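Local coordinates for putative RNase YutE (Bacillus subtilis subsp. subtilis str. 168, PDB 1YLM), which is probably the RNase toxin of a putative type VII toxin-antitoxin system, forms a homodimer and is probably neutralized by the antitoxin YutD, at residues 11-16 with 128-133; 48-53 with 66-71; 58-63 with 135-140; 18-23 with 121-126. All coordinates share one frame; numbering follows the deposited sequence.

Interaction 1. Residues 11-16 with 128-133; sequences KTLGFF and RIRSYL
L13 meets I129 and R130 where helix 6-23 runs against helix 119-137, an antiparallel pair within the all-helical bundle of the HepT family. The evidence for that arrangement is an angle of 157° between the N-to-C directions of the two short segments, whose axes pass 11.5 Å apart. At that spacing the gap is bridged by side chains, and L13 does most of the bridging. Its CB already has a partner, the terminal nitrogen NH2 of R130, 3.9 Å away. The side chain then leaves with CG anti to the carbonyl carbon (chi1 -69°), a direction that carries CD1 across to the partner helix. At the tip, CD1 sits 3.8 Å from CG2 of I129 and equally near CG of R130. The same methyl packs on the I129 branch and lies over one face of the R130 guanidinium, NE of R130 being 4.2 Å from CD1 of L13. The leucine and arginine side chains run side by side but in opposing senses, so the base of the leucine faces the end of the arginine and its tip faces the arginine's CG. The R130 chain is extended from CG to NE, long enough to span the gap and form a salt bridge with E17, one turn along from L13. The backbone N of G14 completes the contact, 4.4 Å from NH2 of R130.

Interaction 2. Residues 48-53 with 66-71; sequences CILDTG and GSYDDI
Y68 and I71 take turns against L50 as the loop after helix 32-59 folds back over that helix. Just ahead of them S67 is tied to D70: its backbone N donates to the anti lone pair of OD2 of D70, 2.6 Å away, while its OG reaches the same oxygen from above the carboxylate plane. Two donors on one oxygen hold this turn compact. Y68 comes next, its CG between the backbone N and the carbonyl carbon (chi1 71°), and the Y68 side chain runs slantwise to that of L50. There CD1 of L50 rests 3.9 Å from CD1 of Y68, while CD2 of L50 packs 3.7 Å from the Y68 carbonyl O. I71 closes the segment at about a right angle to L50, with its CD1 3.9 Å from CD2 of L50. Its other branch, CG2, lies 3.7 Å from CA of G53, in the place that a side chain on that residue would take, so the backbones can draw close here. Beyond the contact, the Y68 ring makes a cation-pi interaction with R96, and the L50 side chain is about 4 Å from that arginine's. The arrangement thus packs next to R96, the probable active-site residue by similarity with HepT relatives.

Interaction 3. Residues 58-63 with 135-140; sequences DGFIMR and TELGPV
F60 and E136, whose CA atoms stand 9.2 Å apart, face each other where two helices end, F60 being the first residue to leave helical backbone angles after helix 32-59 and G138 the first after helix 119-137. With the backbones this far apart, the phenylalanine ring does the reaching. A chi1 of -73° swings the ring out beside the backbone N, and it extends toward the last turn of the partner helix. The leading atom is CE2, which comes within 3.5 Å of CB of E136 and 3.8 Å of CD2 of L137. CZ, the ring's far corner, is 3.9 Å from CG of L137. L137 approaches from the direction opposite to F60, and both of its methyls lie near the ring end. The contact is therefore a joint between helix ends in the HepT-like bundle, made by an aromatic side chain wedged between neighbours. Y2 and Y132 each meet the F60 ring edge-to-face, and V4 packs against both F60 and L137, bringing the N-terminal residues into the same apolar group. E136 touches the ring through its aliphatic part, CB first and then CG, which is 4.1 Å from CE2 of F60. Its chain is bent at chi2, and the carboxylate plane stands nearly perpendicular to the ring, at 87°. Past L137 the chain turns away through G138, whose positive phi of 85° takes it out of the helix, and the carbonyl O of G138 accepts a hydrogen bond from NH1 of R6.

Interaction 4. Residues 18-23 with 121-126; sequences HQLALF and ALQDFP
L20 points toward helix 119-137, and its CD2 lands on the peptide between L122 and Q123; nearly all of this contact rests on how that one leucine is set. A chi1 of -163° places CG opposite the backbone N, and chi2 of 52°, measured to CD1, leaves CD2 roughly anti to CA and so the farther-reaching methyl. CD2 packs 3.5 Å from the backbone N of Q123 and 3.6 Å from CA of the same residue. It is also 3.7 Å from the carbonyl carbon of L122. The two leucines meet at a slant: both methyls of L20 are 4.1 Å from CB of L122, whereas the outer part of L122 leads on into the core, against F16, I49, L89, L92 and I115. Q123 flanks the leucine from the other residue of that peptide. Its CG stands 3.7 Å from CD2 of L20, and from there the chain of this exposed residue runs on extended. The nearest CA atoms, those of L20 and Q123, are 7.4 Å apart, a spacing close enough for a leucine methyl to meet main-chain atoms directly. Further along, the helix is kinked at P126, whose N lacks a bond to the preceding turn. A leucine laid on a facing helix backbone, with a second leucine running on into the interior, is how helices 6-23 and 119-137 join here in the helical bundle of the HepT-like family.

How the interactions relate
Interactions 1 and 4 are successive contacts of the same pair, helices 6-23 and 119-137, with centres 11 Å apart; F16 from the first segment of interaction 1 touches L122 and P126 of interaction 4. Interaction 4 is buried, whereas interaction 1 is only partly so and includes a charged arginine. Interaction 2 is also buried, but joins helix 32-59 to a loop near R96, and its I49 and T52 reach interaction 4 through L122 and F125. Interaction 3 lies farthest out, about 18 Å from the chain's centre, and connects to interaction 1 through Y132 and L133. All four meet across mainly by apolar contact; polar bonds lie beside it, within the S67-D70 turn and between R130 and E17.

Interaction 1. Residues 11-16 with 128-133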
loop_
_atom_site.group_PDB
_atom_site.type_symbol
_atom_site.label_atom_id
_atom_site.label_comp_id
_atom_site.label_asym_id
_atom_site.label_seq_id
_atom_site.Cartn_x
_atom_site.Cartn_y
_atom_site.Cartn_z
ATOM N N LYS A 11 10.911 11.173 -12.870
ATOM C CA LYS A 11 9.768 11.196 -11.941
ATOM C C LYS A 11 9.691 10.358 -10.689
ATOM O O LYS A 11 9.557 10.916 -9.590
ATOM C CB LYS A 11 8.421 11.430 -12.651
ATOM C CG LYS A 11 8.455 12.731 -13.503
ATOM C CD LYS A 11 7.276 12.842 -14.496
ATOM C CE LYS A 11 7.557 13.804 -15.688
ATOM N NZ LYS A 11 6.480 13.683 -16.757
ATOM N N THR A 12 9.784 9.048 -10.841
ATOM C CA THR A 12 9.712 8.233 -9.638
ATOM C C THR A 12 10.970 8.311 -8.769
ATOM O O THR A 12 10.867 8.221 -7.545
ATOM C CB THR A 12 9.086 6.806 -9.845
ATOM O OG1 THR A 12 10.010 5.754 -9.572
ATOM C CG2 THR A 12 8.366 6.668 -11.144
ATOM N N LEU A 13 12.139 8.530 -9.384
ATOM C CA LEU A 13 13.367 8.772 -8.613
ATOM C C LEU A 13 13.294 10.043 -7.764
ATOM O O LEU A 13 13.735 10.057 -6.621
ATOM C CB LEU A 13 14.599 8.820 -9.539
ATOM C CG LEU A 13 15.057 7.517 -10.215
ATOM C CD1 LEU A 13 16.356 7.771 -10.986
ATOM C CD2 LEU A 13 15.254 6.404 -9.230
ATOM N N GLY A 14 12.741 11.118 -8.327
ATOM C CA GLY A 14 12.552 12.362 -7.564
ATOM C C GLY A 14 11.623 12.173 -6.376
ATOM O O GLY A 14 11.897 12.657 -5.277
ATOM N N PHE A 15 10.504 11.480 -6.618
ATOM C CA PHE A 15 9.535 11.157 -5.577
ATOM C C PHE A 15 10.205 10.348 -4.469
ATOM O O PHE A 15 10.068 10.663 -3.282
ATOM C CB PHE A 15 8.423 10.337 -6.208
ATOM C CG PHE A 15 7.278 10.024 -5.282
ATOM C CD1 PHE A 15 6.237 10.949 -5.101
ATOM C CD2 PHE A 15 7.208 8.782 -4.644
ATOM C CE1 PHE A 15 5.147 10.636 -4.260
ATOM C CE2 PHE A 15 6.126 8.468 -3.804
ATOM C CZ PHE A 15 5.108 9.398 -3.616
ATOM N N PHE A 16 10.893 9.280 -4.872
ATOM C CA PHE A 16 11.714 8.456 -3.978
ATOM C C PHE A 16 12.635 9.293 -3.084
ATOM O O PHE A 16 12.659 9.125 -1.857
ATOM C CB PHE A 16 12.531 7.474 -4.834
ATOM C CG PHE A 16 13.484 6.599 -4.044
ATOM C CD1 PHE A 16 13.069 5.359 -3.550
ATOM C CD2 PHE A 16 14.804 6.996 -3.845
ATOM C CE1 PHE A 16 13.956 4.529 -2.832
ATOM C CE2 PHE A 16 15.697 6.179 -3.129
ATOM C CZ PHE A 16 15.269 4.942 -2.627
ATOM N N ARG A 128 22.733 5.379 -9.017
ATOM C CA ARG A 128 23.012 4.219 -9.875
ATOM C C ARG A 128 22.124 4.220 -11.113
ATOM O O ARG A 128 22.605 4.016 -12.233
ATOM C CB ARG A 128 22.780 2.899 -9.121
ATOM C CG ARG A 128 23.660 2.704 -7.901
ATOM C CD ARG A 128 25.093 2.330 -8.225
ATOM N NE ARG A 128 25.857 2.257 -6.973
ATOM C CZ ARG A 128 26.528 3.274 -6.435
ATOM N NH1 ARG A 128 26.589 4.454 -7.050
ATOM N NH2 ARG A 128 27.161 3.107 -5.275
ATOM N N ILE A 129 20.823 4.425 -10.911
ATOM C CA ILE A 129 19.892 4.456 -12.039
ATOM C C ILE A 129 20.226 5.581 -13.030
ATOM O O ILE A 129 20.250 5.358 -14.245
ATOM C CB ILE A 129 18.414 4.592 -11.602
ATOM C CG1 ILE A 129 17.976 3.425 -10.682
ATOM C CG2 ILE A 129 17.519 4.655 -12.825
ATOM C CD1 ILE A 129 18.123 2.002 -11.290
ATOM N N ARG A 130 20.452 6.781 -12.513
ATOM C CA ARG A 130 20.759 7.917 -13.371
ATOM C C ARG A 130 22.051 7.739 -14.144
ATOM O O ARG A 130 22.085 8.100 -15.311
ATOM C CB ARG A 130 20.805 9.220 -12.583
ATOM C CG ARG A 130 19.460 9.698 -12.111
ATOM C CD ARG A 130 19.665 10.943 -11.278
ATOM N NE ARG A 130 18.418 11.368 -10.687
ATOM C CZ ARG A 130 18.197 11.462 -9.384
ATOM N NH1 ARG A 130 19.167 11.223 -8.501
ATOM N NH2 ARG A 130 17.002 11.846 -8.978
ATOM N N SER A 131 23.100 7.205 -13.505
ATOM C CA SER A 131 24.383 6.943 -14.194
ATOM C C SER A 131 24.185 5.966 -15.335
ATOM O O SER A 131 24.716 6.156 -16.421
ATOM C CB SER A 131 25.458 6.376 -13.249
ATOM O OG SER A 131 25.675 7.227 -12.134
ATOM N N TYR A 132 23.413 4.918 -15.084
ATOM C CA TYR A 132 23.109 3.932 -16.105
ATOM C C TYR A 132 22.358 4.560 -17.274
ATOM O O TYR A 132 22.726 4.353 -18.427
ATOM C CB TYR A 132 22.308 2.770 -15.513
ATOM C CG TYR A 132 22.336 1.523 -16.366
ATOM C CD1 TYR A 132 23.310 0.540 -16.172
ATOM C CD2 TYR A 132 21.395 1.335 -17.375
ATOM C CE1 TYR A 132 23.330 -0.616 -16.964
ATOM C CE2 TYR A 132 21.400 0.187 -18.167
ATOM C CZ TYR A 132 22.368 -0.778 -17.961
ATOM O OH TYR A 132 22.354 -1.889 -18.771
ATOM N N LEU A 133 21.325 5.343 -16.969
ATOM C CA LEU A 133 20.557 6.067 -17.983
ATOM C C LEU A 133 21.457 6.987 -18.820
ATOM O O LEU A 133 21.394 6.989 -20.054
ATOM C CB LEU A 133 19.436 6.880 -17.310
ATOM C CG LEU A 133 18.262 6.073 -16.731
ATOM C CD1 LEU A 133 17.311 6.923 -15.894
ATOM C CD2 LEU A 133 17.513 5.360 -17.863
#

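Interaction 2. Residues 48-53 with 66-71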
loop_
_atom_site.group_PDB
_atom_site.type_symbol
_atom_site.label_atom_id
_atom_site.label_comp_id
_atom_site.label_asym_id
_atom_site.label_seq_id
_atom_site.Cartn_x
_atom_site.Cartn_y
_atom_site.Cartn_z
ATOM N N CYS A 48 8.772 2.309 -5.473
ATOM C CA CYS A 48 9.627 3.085 -6.364
ATOM C C CYS A 48 10.790 2.234 -6.882
ATOM O O CYS A 48 11.122 2.307 -8.070
ATOM C CB CYS A 48 10.203 4.298 -5.648
ATOM S SG CYS A 48 9.038 5.675 -5.363
ATOM N N ILE A 49 11.404 1.442 -6.001
ATOM C CA ILE A 49 12.515 0.578 -6.431
ATOM C C ILE A 49 12.018 -0.480 -7.413
ATOM O O ILE A 49 12.631 -0.692 -8.467
ATOM C CB ILE A 49 13.229 -0.085 -5.248
ATOM C CG1 ILE A 49 13.954 0.977 -4.399
ATOM C CG2 ILE A 49 14.199 -1.184 -5.745
ATOM C CD1 ILE A 49 14.353 0.443 -2.994
ATOM N N LEU A 50 10.917 -1.144 -7.069
ATOM C CA LEU A 50 10.390 -2.218 -7.927
ATOM C C LEU A 50 9.927 -1.700 -9.283
ATOM O O LEU A 50 10.200 -2.327 -10.316
ATOM C CB LEU A 50 9.241 -2.940 -7.230
ATOM C CG LEU A 50 9.641 -3.717 -5.968
ATOM C CD1 LEU A 50 8.426 -4.342 -5.316
ATOM C CD2 LEU A 50 10.741 -4.774 -6.241
ATOM N N ASP A 51 9.224 -0.562 -9.262
ATOM C CA ASP A 51 8.676 0.039 -10.479
ATOM C C ASP A 51 9.808 0.511 -11.383
ATOM O O ASP A 51 9.800 0.237 -12.595
ATOM C CB ASP A 51 7.725 1.209 -10.129
ATOM C CG ASP A 51 6.338 0.727 -9.664
ATOM O OD1 ASP A 51 5.996 -0.446 -9.894
ATOM O OD2 ASP A 51 5.583 1.532 -9.090
ATOM N N THR A 52 10.792 1.181 -10.787
ATOM C CA THR A 52 11.994 1.615 -11.529
ATOM C C THR A 52 12.752 0.410 -12.098
ATOM O O THR A 52 13.129 0.395 -13.289
ATOM C CB THR A 52 12.924 2.497 -10.659
ATOM O OG1 THR A 52 12.224 3.706 -10.311
ATOM C CG2 THR A 52 14.190 2.876 -11.447
ATOM N N GLY A 53 12.961 -0.605 -11.263
ATOM C CA GLY A 53 13.600 -1.853 -11.712
ATOM C C GLY A 53 12.888 -2.496 -12.893
ATOM O O GLY A 53 13.537 -2.836 -13.903
ATOM N N GLY A 66 10.679 -13.314 -12.836
ATOM C CA GLY A 66 9.563 -14.223 -12.551
ATOM C C GLY A 66 8.598 -13.598 -11.563
ATOM O O GLY A 66 7.371 -13.670 -11.743
ATOM N N SER A 67 9.163 -12.964 -10.536
ATOM C CA SER A 67 8.408 -12.268 -9.491
ATOM C C SER A 67 9.108 -10.954 -9.159
ATOM O O SER A 67 10.270 -10.766 -9.521
ATOM C CB SER A 67 8.370 -13.114 -8.220
ATOM O OG SER A 67 9.670 -13.175 -7.626
ATOM N N TYR A 68 8.425 -10.062 -8.435
ATOM C CA TYR A 68 9.069 -8.809 -8.034
ATOM C C TYR A 68 10.382 -9.055 -7.279
ATOM O O TYR A 68 11.296 -8.231 -7.324
ATOM C CB TYR A 68 8.110 -7.862 -7.282
ATOM C CG TYR A 68 7.712 -8.285 -5.892
ATOM C CD1 TYR A 68 8.615 -8.213 -4.824
ATOM C CD2 TYR A 68 6.418 -8.721 -5.632
ATOM C CE1 TYR A 68 8.240 -8.592 -3.537
ATOM C CE2 TYR A 68 6.029 -9.100 -4.350
ATOM C CZ TYR A 68 6.944 -9.033 -3.307
ATOM O OH TYR A 68 6.547 -9.401 -2.037
ATOM N N ASP A 69 10.488 -10.216 -6.628
ATOM C CA ASP A 69 11.678 -10.560 -5.855
ATOM C C ASP A 69 12.932 -10.808 -6.691
ATOM O O ASP A 69 14.045 -10.777 -6.154
ATOM C CB ASP A 69 11.416 -11.775 -4.956
ATOM C CG ASP A 69 10.851 -11.384 -3.616
ATOM O OD1 ASP A 69 11.415 -10.467 -2.959
ATOM O OD2 ASP A 69 9.832 -11.987 -3.215
ATOM N N ASP A 70 12.745 -11.057 -7.991
ATOM C CA ASP A 70 13.857 -11.337 -8.917
ATOM C C ASP A 70 14.500 -10.063 -9.484
ATOM O O ASP A 70 15.643 -10.084 -9.968
ATOM C CB ASP A 70 13.356 -12.208 -10.070
ATOM C CG ASP A 70 12.784 -13.522 -9.590
ATOM O OD1 ASP A 70 13.537 -14.283 -8.938
ATOM O OD2 ASP A 70 11.582 -13.788 -9.851
ATOM N N ILE A 71 13.763 -8.965 -9.406
ATOM C CA ILE A 71 14.184 -7.679 -9.980
ATOM C C ILE A 71 15.607 -7.251 -9.608
ATOM O O ILE A 71 16.400 -6.880 -10.489
ATOM C CB ILE A 71 13.138 -6.570 -9.661
ATOM C CG1 ILE A 71 11.835 -6.883 -10.397
ATOM C CG2 ILE A 71 13.656 -5.189 -10.052
ATOM C CD1 ILE A 71 10.625 -6.087 -9.955
#

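Interaction 3. Residues 58-63 with 135-140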
loop_
_atom_site.group_PDB
_atom_site.type_symbol
_atom_site.label_atom_id
_atom_site.label_comp_id
_atom_site.label_asym_id
_atom_site.label_seq_id
_atom_site.Cartn_x
_atom_site.Cartn_y
_atom_site.Cartn_z
ATOM N N ASP A 58 12.444 -3.779 -18.624
ATOM C CA ASP A 58 11.625 -3.723 -19.838
ATOM C C ASP A 58 12.280 -2.864 -20.925
ATOM O O ASP A 58 12.369 -3.293 -22.082
ATOM C CB ASP A 58 10.218 -3.198 -19.546
ATOM C CG ASP A 58 9.402 -4.142 -18.658
ATOM O OD1 ASP A 58 9.821 -5.302 -18.406
ATOM O OD2 ASP A 58 8.329 -3.705 -18.198
ATOM N N GLY A 59 12.744 -1.671 -20.556
ATOM C CA GLY A 59 13.357 -0.738 -21.518
ATOM C C GLY A 59 14.667 -1.231 -22.129
ATOM O O GLY A 59 14.918 -1.032 -23.336
ATOM N N PHE A 60 15.508 -1.865 -21.301
ATOM C CA PHE A 60 16.846 -2.308 -21.718
ATOM C C PHE A 60 16.929 -3.785 -22.083
ATOM O O PHE A 60 18.022 -4.303 -22.185
ATOM C CB PHE A 60 17.898 -1.984 -20.656
ATOM C CG PHE A 60 18.237 -0.513 -20.572
ATOM C CD1 PHE A 60 17.786 0.247 -19.499
ATOM C CD2 PHE A 60 18.998 0.105 -21.575
ATOM C CE1 PHE A 60 18.081 1.599 -19.402
ATOM C CE2 PHE A 60 19.303 1.468 -21.504
ATOM C CZ PHE A 60 18.856 2.220 -20.408
ATOM N N ILE A 61 15.783 -4.430 -22.299
ATOM C CA ILE A 61 15.723 -5.861 -22.697
ATOM C C ILE A 61 16.596 -6.717 -21.794
ATOM O O ILE A 61 17.430 -7.502 -22.265
ATOM C CB ILE A 61 16.159 -6.118 -24.184
ATOM C CG1 ILE A 61 15.800 -4.930 -25.065
ATOM C CG2 ILE A 61 15.541 -7.441 -24.709
ATOM C CD1 ILE A 61 16.278 -5.073 -26.513
HETATM N N MSE A 62 16.410 -6.550 -20.489
HETATM C CA MSE A 62 17.096 -7.391 -19.522
HETATM C C MSE A 62 16.282 -8.663 -19.327
HETATM O O MSE A 62 15.129 -8.754 -19.770
HETATM C CB MSE A 62 17.261 -6.645 -18.191
HETATM C CG MSE A 62 18.078 -5.351 -18.283
HETATM SE SE MSE A 62 18.195 -4.427 -16.699
HETATM C CE MSE A 62 19.239 -3.092 -17.187
ATOM N N ARG A 63 16.864 -9.635 -18.636
ATOM C CA ARG A 63 16.143 -10.866 -18.317
ATOM C C ARG A 63 14.818 -10.533 -17.646
ATOM O O ARG A 63 14.738 -9.622 -16.816
ATOM C CB ARG A 63 16.989 -11.768 -17.409
ATOM C CG ARG A 63 16.289 -13.039 -16.978
ATOM C CD ARG A 63 17.286 -14.003 -16.381
ATOM N NE ARG A 63 16.707 -15.341 -16.269
ATOM C CZ ARG A 63 16.784 -16.287 -17.205
ATOM N NH1 ARG A 63 17.428 -16.059 -18.350
ATOM N NH2 ARG A 63 16.215 -17.472 -16.991
ATOM N N THR A 135 24.750 6.893 -19.179
ATOM C CA THR A 135 25.738 6.094 -19.919
ATOM C C THR A 135 25.139 5.439 -21.158
ATOM O O THR A 135 25.756 5.449 -22.227
ATOM C CB THR A 135 26.423 5.038 -19.003
ATOM O OG1 THR A 135 27.073 5.725 -17.924
ATOM C CG2 THR A 135 27.457 4.229 -19.767
ATOM N N GLU A 136 23.920 4.912 -21.035
ATOM C CA GLU A 136 23.331 4.143 -22.115
ATOM C C GLU A 136 22.508 4.970 -23.100
ATOM O O GLU A 136 22.434 4.622 -24.277
ATOM C CB GLU A 136 22.503 2.980 -21.570
ATOM C CG GLU A 136 23.313 1.961 -20.788
ATOM C CD GLU A 136 24.396 1.305 -21.642
ATOM O OE1 GLU A 136 24.149 1.051 -22.838
ATOM O OE2 GLU A 136 25.496 1.060 -21.112
ATOM N N LEU A 137 21.896 6.053 -22.628
ATOM C CA LEU A 137 20.989 6.852 -23.457
ATOM C C LEU A 137 21.493 8.280 -23.676
ATOM O O LEU A 137 20.944 9.026 -24.494
ATOM C CB LEU A 137 19.588 6.905 -22.817
ATOM C CG LEU A 137 18.945 5.582 -22.385
ATOM C CD1 LEU A 137 17.647 5.850 -21.658
ATOM C CD2 LEU A 137 18.718 4.653 -23.567
ATOM N N GLY A 138 22.522 8.665 -22.935
ATOM C CA GLY A 138 22.995 10.040 -22.971
ATOM C C GLY A 138 22.215 10.949 -22.031
ATOM O O GLY A 138 21.383 10.484 -21.233
ATOM N N PRO A 139 22.470 12.260 -22.119
ATOM C CA PRO A 139 21.973 13.219 -21.134
ATOM C C PRO A 139 20.481 13.589 -21.230
ATOM O O PRO A 139 19.937 14.186 -20.291
ATOM C CB PRO A 139 22.848 14.462 -21.372
ATOM C CG PRO A 139 23.404 14.302 -22.769
ATOM C CD PRO A 139 23.276 12.888 -23.189
ATOM N N VAL A 140 19.826 13.258 -22.341
ATOM C CA VAL A 140 18.535 13.885 -22.652
ATOM C C VAL A 140 17.422 12.928 -23.063
ATOM O O VAL A 140 16.271 13.071 -22.618
ATOM C CB VAL A 140 18.719 15.028 -23.723
ATOM C CG1 VAL A 140 17.406 15.592 -24.150
ATOM C CG2 VAL A 140 19.634 16.134 -23.178
#

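Interaction 4. Residues 18-23 with 121-126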
loop_
_atom_site.group_PDB
_atom_site.type_symbol
_atom_site.label_atom_id
_atom_site.label_comp_id
_atom_site.label_asym_id
_atom_site.label_seq_id
_atom_site.Cartn_x
_atom_site.Cartn_y
_atom_site.Cartn_z
ATOM N N HIS A 18 12.482 12.450 -2.292
ATOM C CA HIS A 18 11.677 13.226 -1.346
ATOM C C HIS A 18 11.283 12.379 -0.129
ATOM O O HIS A 18 11.427 12.824 1.017
ATOM C CB HIS A 18 10.447 13.837 -2.024
ATOM C CG HIS A 18 9.679 14.769 -1.134
ATOM N ND1 HIS A 18 10.195 15.969 -0.683
ATOM C CD2 HIS A 18 8.443 14.663 -0.588
ATOM C CE1 HIS A 18 9.300 16.564 0.092
ATOM N NE2 HIS A 18 8.230 15.792 0.164
ATOM N N GLN A 19 10.807 11.152 -0.364
ATOM C CA GLN A 19 10.376 10.301 0.762
ATOM C C GLN A 19 11.576 9.928 1.648
ATOM O O GLN A 19 11.460 9.898 2.892
ATOM C CB GLN A 19 9.658 9.030 0.304
ATOM C CG GLN A 19 8.520 9.153 -0.758
ATOM C CD GLN A 19 7.661 10.411 -0.647
ATOM O OE1 GLN A 19 7.551 11.182 -1.602
ATOM N NE2 GLN A 19 7.053 10.614 0.490
ATOM N N LEU A 20 12.721 9.639 1.017
ATOM C CA LEU A 20 13.949 9.363 1.774
ATOM C C LEU A 20 14.358 10.568 2.629
ATOM O O LEU A 20 14.717 10.401 3.801
ATOM C CB LEU A 20 15.091 8.938 0.854
ATOM C CG LEU A 20 16.320 8.234 1.435
ATOM C CD1 LEU A 20 15.916 7.050 2.294
ATOM C CD2 LEU A 20 17.151 7.762 0.252
ATOM N N ALA A 21 14.289 11.768 2.049
ATOM C CA ALA A 21 14.569 13.016 2.784
ATOM C C ALA A 21 13.659 13.146 4.009
ATOM O O ALA A 21 14.109 13.546 5.084
ATOM C CB ALA A 21 14.418 14.214 1.889
ATOM N N LEU A 22 12.395 12.774 3.846
ATOM C CA LEU A 22 11.425 12.844 4.933
ATOM C C LEU A 22 11.779 11.827 6.007
ATOM O O LEU A 22 11.696 12.132 7.204
ATOM C CB LEU A 22 10.001 12.631 4.407
ATOM C CG LEU A 22 9.443 13.772 3.553
ATOM C CD1 LEU A 22 8.046 13.452 3.035
ATOM C CD2 LEU A 22 9.433 15.094 4.343
ATOM N N PHE A 23 12.225 10.643 5.583
ATOM C CA PHE A 23 12.682 9.622 6.527
ATOM C C PHE A 23 13.845 10.162 7.346
ATOM O O PHE A 23 13.934 9.931 8.548
ATOM C CB PHE A 23 13.108 8.330 5.817
ATOM C CG PHE A 23 13.710 7.313 6.748
ATOM C CD1 PHE A 23 12.895 6.571 7.598
ATOM C CD2 PHE A 23 15.090 7.133 6.812
ATOM C CE1 PHE A 23 13.446 5.637 8.489
ATOM C CE2 PHE A 23 15.653 6.200 7.694
ATOM C CZ PHE A 23 14.823 5.451 8.532
ATOM N N ALA A 121 22.617 2.502 0.819
ATOM C CA ALA A 121 22.191 1.841 -0.426
ATOM C C ALA A 121 20.923 2.510 -0.980
ATOM O O ALA A 121 20.792 2.729 -2.192
ATOM C CB ALA A 121 21.960 0.367 -0.211
ATOM N N LEU A 122 20.001 2.870 -0.092
ATOM C CA LEU A 122 18.807 3.610 -0.529
ATOM C C LEU A 122 19.145 4.955 -1.187
ATOM O O LEU A 122 18.688 5.238 -2.299
ATOM C CB LEU A 122 17.812 3.781 0.629
ATOM C CG LEU A 122 17.107 2.490 1.067
ATOM C CD1 LEU A 122 16.381 2.688 2.386
ATOM C CD2 LEU A 122 16.136 1.996 -0.019
ATOM N N GLN A 123 19.970 5.757 -0.517
ATOM C CA GLN A 123 20.423 7.042 -1.048
ATOM C C GLN A 123 21.134 6.904 -2.394
ATOM O O GLN A 123 20.993 7.755 -3.264
ATOM C CB GLN A 123 21.371 7.732 -0.062
ATOM C CG GLN A 123 20.730 8.100 1.273
ATOM C CD GLN A 123 21.740 8.603 2.296
ATOM O OE1 GLN A 123 22.935 8.296 2.220
ATOM N NE2 GLN A 123 21.265 9.375 3.261
ATOM N N ASP A 124 21.903 5.831 -2.548
ATOM C CA ASP A 124 22.674 5.610 -3.772
ATOM C C ASP A 124 21.875 5.056 -4.944
ATOM O O ASP A 124 22.323 5.152 -6.082
ATOM C CB ASP A 124 23.855 4.683 -3.483
ATOM C CG ASP A 124 24.920 5.356 -2.639
ATOM O OD1 ASP A 124 24.927 6.603 -2.567
ATOM O OD2 ASP A 124 25.745 4.634 -2.055
ATOM N N PHE A 125 20.706 4.474 -4.667
ATOM C CA PHE A 125 19.895 3.842 -5.723
ATOM C C PHE A 125 19.562 4.789 -6.903
ATOM O O PHE A 125 19.792 4.423 -8.060
ATOM C CB PHE A 125 18.631 3.190 -5.140
ATOM C CG PHE A 125 17.752 2.517 -6.174
ATOM C CD1 PHE A 125 18.112 1.274 -6.723
ATOM C CD2 PHE A 125 16.583 3.121 -6.611
ATOM C CE1 PHE A 125 17.314 0.663 -7.689
ATOM C CE2 PHE A 125 15.760 2.501 -7.560
ATOM C CZ PHE A 125 16.124 1.279 -8.097
ATOM N N PRO A 126 19.029 6.002 -6.620
ATOM C CA PRO A 126 18.776 6.951 -7.723
ATOM C C PRO A 126 20.040 7.309 -8.510
ATOM O O PRO A 126 19.986 7.446 -9.734
ATOM C CB PRO A 126 18.233 8.209 -7.008
ATOM C CG PRO A 126 17.763 7.751 -5.689
ATOM C CD PRO A 126 18.597 6.551 -5.316
#